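Local coordinates for biogenic amine-binding protein (Rhodnius prolixus, PDB 4GE1) that binds biogenic amines such as serotonin and norepinephrine in the saliva of a blood-feeding insect, holding tryptamine in a lipocalin barrel in this complex, at residues D17-G22 with V110-T115. Residues are numbered along the deposited sequence; the frame is centred on the assembly and turned at random.
With TSS (2-(1H-indol-3-yl)ethanamine), chain E.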
# COMPACT_ATOMS: atom_id res chain seq x y z
N ASP A 17 -5.11 5.88 14.49
CA ASP A 17 -4.17 6.92 14.90
C ASP A 17 -2.73 6.45 14.82
O ASP A 17 -1.86 7.18 14.36
CB ASP A 17 -4.50 7.40 16.32
CG ASP A 17 -5.84 8.10 16.41
OD1 ASP A 17 -6.18 8.85 15.47
OD2 ASP A 17 -6.54 7.91 17.42
N ASN A 18 -2.48 5.22 15.28
CA ASN A 18 -1.13 4.66 15.31
C ASN A 18 -0.68 4.10 13.97
O ASN A 18 0.50 3.81 13.77
CB ASN A 18 -1.02 3.56 16.36
CG ASN A 18 -1.11 4.08 17.78
OD1 ASN A 18 -0.83 5.25 18.05
ND2 ASN A 18 -1.49 3.21 18.71
N PHE A 19 -1.61 3.90 13.05
CA PHE A 19 -1.26 3.31 11.78
C PHE A 19 -1.04 4.36 10.70
O PHE A 19 -0.01 4.36 10.02
CB PHE A 19 -2.31 2.28 11.32
CG PHE A 19 -1.88 1.47 10.12
CD1 PHE A 19 -2.21 1.88 8.84
CD2 PHE A 19 -1.15 0.30 10.28
CE1 PHE A 19 -1.82 1.13 7.73
CE2 PHE A 19 -0.75 -0.44 9.18
CZ PHE A 19 -1.09 -0.03 7.91
N PHE A 20 -2.00 5.25 10.54
CA PHE A 20 -1.93 6.26 9.49
C PHE A 20 -1.09 7.47 9.90
O PHE A 20 -1.58 8.60 9.99
CB PHE A 20 -3.33 6.69 9.07
CG PHE A 20 -4.14 5.58 8.45
CD1 PHE A 20 -5.20 5.02 9.15
CD2 PHE A 20 -3.83 5.10 7.19
CE1 PHE A 20 -5.95 4.00 8.58
CE2 PHE A 20 -4.57 4.08 6.61
CZ PHE A 20 -5.64 3.53 7.31
N THR A 21 0.19 7.22 10.15
CA THR A 21 1.15 8.29 10.40
C THR A 21 2.52 7.83 9.92
O THR A 21 2.81 6.64 9.93
CB THR A 21 1.22 8.66 11.88
OG1 THR A 21 2.19 9.69 12.07
CG2 THR A 21 1.61 7.46 12.72
N GLY A 22 3.34 8.78 9.50
CA GLY A 22 4.65 8.45 8.97
C GLY A 22 4.53 7.75 7.62
O GLY A 22 3.62 8.05 6.85
N VAL A 110 -9.31 -2.43 0.68
CA VAL A 110 -8.08 -2.69 1.42
C VAL A 110 -8.35 -3.56 2.64
O VAL A 110 -9.27 -3.29 3.41
CB VAL A 110 -7.41 -1.37 1.87
CG1 VAL A 110 -6.04 -1.64 2.47
CG2 VAL A 110 -7.30 -0.37 0.71
N SER A 111 -7.54 -4.60 2.82
CA SER A 111 -7.71 -5.47 3.98
C SER A 111 -6.38 -5.74 4.67
O SER A 111 -5.54 -6.47 4.14
CB SER A 111 -8.34 -6.81 3.56
OG SER A 111 -9.38 -6.62 2.62
N TYR A 112 -6.19 -5.16 5.84
CA TYR A 112 -4.99 -5.44 6.62
C TYR A 112 -5.10 -6.76 7.37
O TYR A 112 -5.92 -6.92 8.29
CB TYR A 112 -4.59 -4.26 7.52
CG TYR A 112 -3.81 -3.22 6.75
CD1 TYR A 112 -4.44 -2.11 6.21
CD2 TYR A 112 -2.45 -3.38 6.52
CE1 TYR A 112 -3.73 -1.17 5.48
CE2 TYR A 112 -1.73 -2.44 5.79
CZ TYR A 112 -2.38 -1.33 5.27
OH TYR A 112 -1.68 -0.40 4.53
N ILE A 113 -4.28 -7.71 6.94
CA ILE A 113 -4.21 -9.04 7.51
C ILE A 113 -3.57 -9.02 8.89
O ILE A 113 -4.01 -9.75 9.80
CB ILE A 113 -3.41 -9.95 6.57
CG1 ILE A 113 -4.15 -10.10 5.24
CG2 ILE A 113 -3.16 -11.30 7.22
CD1 ILE A 113 -3.34 -10.81 4.17
N ASP A 114 -2.55 -8.17 9.06
CA ASP A 114 -1.83 -8.04 10.32
C ASP A 114 -0.91 -6.82 10.33
O ASP A 114 -0.50 -6.33 9.27
CB ASP A 114 -1.02 -9.31 10.61
CG ASP A 114 -0.47 -9.35 12.02
OD1 ASP A 114 -1.09 -8.75 12.93
OD2 ASP A 114 0.58 -9.99 12.24
N THR A 115 -0.58 -6.33 11.52
CA THR A 115 0.37 -5.23 11.68
C THR A 115 0.71 -5.02 13.15
O THR A 115 -0.12 -5.25 14.03
CB THR A 115 -0.18 -3.91 11.13
OG1 THR A 115 0.83 -2.89 11.24
CG2 THR A 115 -1.41 -3.48 11.92
N1 TSS E . -0.73 2.26 -4.25
CA TSS E . -1.66 1.27 -4.75
CB TSS E . -1.55 -0.11 -4.18
CG TSS E . -1.23 -0.24 -2.72
CD1 TSS E . -0.04 -0.72 -2.18
NE1 TSS E . -0.13 -0.70 -0.84
CE2 TSS E . -1.36 -0.20 -0.46
CD2 TSS E . -2.06 0.08 -1.61
CZ2 TSS E . -1.94 0.03 0.81
CH2 TSS E . -3.23 0.54 0.91
CZ3 TSS E . -3.95 0.83 -0.26
CE3 TSS E . -3.37 0.61 -1.51
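A buried aromatic contact sits at the end of the lipocalin barrel that the short N-terminal helix closes, where F19 of helix 16-19 drives its ring against Y112 near the end of strand 102-115. The pair is T-shaped: the edge of F19 meets one face of Y112, with ring centroids 4.5 Å apart and planes inclined at 67°. F19 CZ leads, coming within 3.2 Å of Y112 CZ and so lying over the hydroxyl-bearing rim of the face, not its centre. With CG anti to the backbone N (chi1 -171°), the ring is carried from the helix toward the strand. T115 adds a second point of contact at the edge of the phenylalanine, its OG1 3.6 Å from F19 CE2; that hydroxyl makes its hydrogen bonds to the backbone of Y120 and Y117. Beyond lies the ligand: Y112 OH, hydrogen-bonded to Q139, sits 3.8 Å from CZ2 of the tryptamine indole, and V110 CG2 touches the same ring system at CZ3. F19 thus backs a pocket-wall tyrosine from the second shell. F14 and W24 also meet its ring, and R141 donates to F19 O, at the G-x-W start (G22, W24) of the first strand, as in lipocalins.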